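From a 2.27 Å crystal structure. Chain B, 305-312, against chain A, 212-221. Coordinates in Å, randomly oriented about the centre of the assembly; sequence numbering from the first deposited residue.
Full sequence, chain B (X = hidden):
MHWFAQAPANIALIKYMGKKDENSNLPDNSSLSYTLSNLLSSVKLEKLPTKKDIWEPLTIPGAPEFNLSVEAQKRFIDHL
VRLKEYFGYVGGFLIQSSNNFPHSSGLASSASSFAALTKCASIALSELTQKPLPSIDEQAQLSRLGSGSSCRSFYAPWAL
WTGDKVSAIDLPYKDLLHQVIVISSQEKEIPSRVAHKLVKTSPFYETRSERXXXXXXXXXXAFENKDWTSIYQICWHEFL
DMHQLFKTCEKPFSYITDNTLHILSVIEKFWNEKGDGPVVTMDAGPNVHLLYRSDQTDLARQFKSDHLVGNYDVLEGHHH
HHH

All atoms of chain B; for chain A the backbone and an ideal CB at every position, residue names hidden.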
# COMPACT_ATOMS: atom_id res chain seq x y z
N SER B 305 10.86 -0.48 12.26
CA SER B 305 10.80 0.90 12.69
C SER B 305 11.97 1.73 12.17
O SER B 305 11.79 2.86 11.70
CB SER B 305 10.76 0.96 14.23
OG SER B 305 10.78 2.29 14.69
N ASP B 306 13.17 1.16 12.23
CA ASP B 306 14.36 1.87 11.77
C ASP B 306 14.51 1.96 10.27
O ASP B 306 15.09 2.93 9.77
CB ASP B 306 15.63 1.21 12.32
CG ASP B 306 15.72 1.28 13.83
OD1 ASP B 306 15.23 2.27 14.42
OD2 ASP B 306 16.31 0.35 14.43
N HIS B 307 14.00 0.98 9.54
CA HIS B 307 14.19 1.01 8.09
C HIS B 307 12.98 0.88 7.17
O HIS B 307 13.05 1.30 6.01
CB HIS B 307 15.21 -0.06 7.70
CG HIS B 307 16.51 0.06 8.44
ND1 HIS B 307 17.41 1.06 8.18
CD2 HIS B 307 17.05 -0.70 9.42
CE1 HIS B 307 18.46 0.92 8.98
NE2 HIS B 307 18.26 -0.14 9.74
N LEU B 308 11.88 0.32 7.65
CA LEU B 308 10.70 0.16 6.79
C LEU B 308 9.68 1.28 6.92
O LEU B 308 9.12 1.74 5.92
CB LEU B 308 10.01 -1.19 7.05
CG LEU B 308 10.85 -2.43 6.76
CD1 LEU B 308 10.01 -3.68 6.96
CD2 LEU B 308 11.38 -2.37 5.32
N VAL B 309 9.43 1.71 8.15
CA VAL B 309 8.46 2.77 8.39
C VAL B 309 8.76 4.03 7.57
O VAL B 309 9.88 4.55 7.60
CB VAL B 309 8.42 3.14 9.87
CG1 VAL B 309 7.43 4.28 10.10
CG2 VAL B 309 8.02 1.92 10.70
N GLY B 310 7.77 4.50 6.82
CA GLY B 310 7.94 5.69 6.01
C GLY B 310 8.66 5.50 4.69
O GLY B 310 8.77 6.45 3.91
N ASN B 311 9.14 4.29 4.42
CA ASN B 311 9.85 4.00 3.17
C ASN B 311 9.19 2.91 2.33
O ASN B 311 9.13 3.02 1.10
CB ASN B 311 11.29 3.58 3.47
CG ASN B 311 12.05 4.63 4.26
OD1 ASN B 311 12.66 4.32 5.29
ND2 ASN B 311 12.04 5.86 3.78
N TYR B 312 8.69 1.86 2.98
CA TYR B 312 8.05 0.76 2.27
C TYR B 312 6.81 0.24 2.98
O TYR B 312 6.71 0.30 4.21
CB TYR B 312 9.03 -0.42 2.13
CG TYR B 312 10.36 -0.09 1.48
CD1 TYR B 312 10.49 -0.05 0.10
CD2 TYR B 312 11.48 0.19 2.26
CE1 TYR B 312 11.71 0.26 -0.50
CE2 TYR B 312 12.69 0.50 1.67
CZ TYR B 312 12.81 0.53 0.29
OH TYR B 312 14.01 0.85 -0.30
N UNK A 212 12.24 14.40 0.23
CA UNK A 212 11.11 14.25 1.14
C UNK A 212 11.28 13.02 2.04
O UNK A 212 10.96 13.07 3.24
CB UNK A 212 9.81 14.15 0.35
N UNK A 213 11.76 11.93 1.46
CA UNK A 213 11.97 10.70 2.23
C UNK A 213 13.11 10.92 3.21
O UNK A 213 13.04 10.48 4.36
CB UNK A 213 12.27 9.51 1.31
N UNK A 214 14.16 11.59 2.75
CA UNK A 214 15.32 11.87 3.60
C UNK A 214 14.90 12.78 4.76
O UNK A 214 15.39 12.63 5.88
CB UNK A 214 16.44 12.52 2.79
N UNK A 215 14.00 13.72 4.49
CA UNK A 215 13.53 14.62 5.53
C UNK A 215 12.61 13.91 6.50
O UNK A 215 12.60 14.22 7.69
CB UNK A 215 12.81 15.82 4.91
N UNK A 216 11.84 12.95 5.99
CA UNK A 216 10.92 12.18 6.82
C UNK A 216 11.69 11.34 7.83
O UNK A 216 11.30 11.26 9.00
CB UNK A 216 10.03 11.29 5.95
N UNK A 217 12.77 10.72 7.38
CA UNK A 217 13.59 9.91 8.26
C UNK A 217 14.16 10.78 9.37
O UNK A 217 14.18 10.39 10.53
CB UNK A 217 14.71 9.22 7.48
N UNK A 218 14.62 11.98 9.01
CA UNK A 218 15.19 12.90 9.99
C UNK A 218 14.11 13.39 10.96
O UNK A 218 14.31 13.43 12.18
CB UNK A 218 15.85 14.09 9.29
N UNK A 219 12.97 13.77 10.41
CA UNK A 219 11.86 14.27 11.21
C UNK A 219 11.39 13.23 12.23
O UNK A 219 11.24 13.52 13.42
CB UNK A 219 10.70 14.68 10.30
N UNK A 220 11.16 12.00 11.76
CA UNK A 220 10.71 10.93 12.65
C UNK A 220 11.72 10.75 13.78
O UNK A 220 11.33 10.56 14.93
CB UNK A 220 10.52 9.62 11.88
N UNK A 221 13.01 10.81 13.46
CA UNK A 221 14.05 10.67 14.47
C UNK A 221 13.99 11.86 15.42
O UNK A 221 14.30 11.73 16.60
CB UNK A 221 15.43 10.56 13.82

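The stretch of chain A is regular helix, with phi near -65° and psi near -40° throughout. Helix-compatible residues suit every position; chain B adds constraints only where the helix faces it.

Position 212 has no atom of chain B within 5.5 Å of its ideal CB. Chain B sets no preference. The residue is Ala A212.

Position 213 points its CA-to-CB bond toward chain B. Asn B311 ND2 lies 4.4 Å from the ideal CB, and the carbonyl O of Gly B310 lies 5.3 Å away. The amide calls for an acceptor; the carbonyl would favour a donor. Asp, Glu, Gln or Asn could serve, the longer ones with more reach. The residue is Glu A213. Its OE1 accepts a weak hydrogen bond from Asn B311 ND2 at 2.9 Å, with an angle of 129°. OE1 also lies 2.6 Å from Gly B310 O; the geometry leaves open how the two oxygens share the contact. Water 1 adds a bridge: it donates to the backbone O of Glu A213 and accepts from Asn B311 ND2, both at 2.8 Å.

Position 214 points away, and 215 is out of reach. Many residues would fit. They are Ala A214 and Asn A215.

Position 216 points toward the turn at Gly B310. The ideal CB is 5.4 Å from Gly B310 O, leaving room for a medium apolar side chain such as Leu, Ile or Met. The residue is Leu A216, with chi1 t and chi2 p. Its CD2 packs 3.6 Å from Gly B310 O. An ideal CB on Gly B310 would sit only 3.1 Å from that CD2, so the close approach uses the bare glycine. The phi/psi of 80/-4° at Gly B310 also calls for glycine.

Position 217 points sideways, so a short side chain would do little. The carbonyl O of Asp B306 and the ring of His B307 are accessible to a long polar one: Lys, Arg or Gln. The residue is Lys A217. Its NZ comes 3.7 Å from Asp B306 O and donates to water 2 at 3.1 Å. The same water is hydrogen-bonded to His B307 ND1 at 2.7 Å.

Positions 218 and 219 are out of reach and unconstrained by chain B. They are Leu A218 and Leu A219.

Position 220 points toward chain B, where Val B309 offers a methyl surface. Nothing of chain B lies within 5.5 Å of the ideal CB, so a longer apolar side chain such as Leu, Ile or Met would suit. The residue is Leu A220, with both chi angles between wells. Its CD2 meets Val B309 CG1 at a loose 4.5 Å.

Position 221 points sideways into open space, and many polar residues would do. Asn A221 makes no contact with chain B here.

Chain A, residues 212-221: AEANLKLLLN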
# COMPACT_ATOMS: atom_id res chain seq x y z
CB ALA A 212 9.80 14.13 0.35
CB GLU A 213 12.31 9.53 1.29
CG GLU A 213 11.13 8.99 0.48
CD GLU A 213 10.02 8.40 1.35
OE1 GLU A 213 10.33 7.84 2.42
OE2 GLU A 213 8.84 8.47 0.95
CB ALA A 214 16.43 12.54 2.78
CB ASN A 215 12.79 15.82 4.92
CG ASN A 215 13.70 16.72 4.14
OD1 ASN A 215 14.88 16.86 4.46
ND2 ASN A 215 13.16 17.37 3.11
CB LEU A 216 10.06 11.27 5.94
CG LEU A 216 9.11 10.31 6.65
CD1 LEU A 216 8.22 11.07 7.64
CD2 LEU A 216 8.26 9.57 5.61
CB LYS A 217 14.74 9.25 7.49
CG LYS A 217 15.78 8.60 8.39
CD LYS A 217 17.04 8.18 7.63
CE LYS A 217 16.87 6.83 6.96
NZ LYS A 217 16.77 5.72 7.95
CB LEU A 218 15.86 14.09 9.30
CG LEU A 218 17.11 13.78 8.48
CD1 LEU A 218 17.57 15.03 7.74
CD2 LEU A 218 18.21 13.28 9.40
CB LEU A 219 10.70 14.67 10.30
CG LEU A 219 9.51 15.33 10.99
CD1 LEU A 219 9.97 16.56 11.79
CD2 LEU A 219 8.47 15.73 9.93
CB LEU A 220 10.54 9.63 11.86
CG LEU A 220 9.12 9.13 11.56
CD1 LEU A 220 8.13 10.26 11.57
CD2 LEU A 220 9.11 8.40 10.22
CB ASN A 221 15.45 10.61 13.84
CG ASN A 221 15.74 9.26 13.18
OD1 ASN A 221 15.44 8.20 13.75
ND2 ASN A 221 16.33 9.30 11.99
O HOH W 1 11.83 8.18 5.28
O HOH W 2 17.46 3.13 6.42
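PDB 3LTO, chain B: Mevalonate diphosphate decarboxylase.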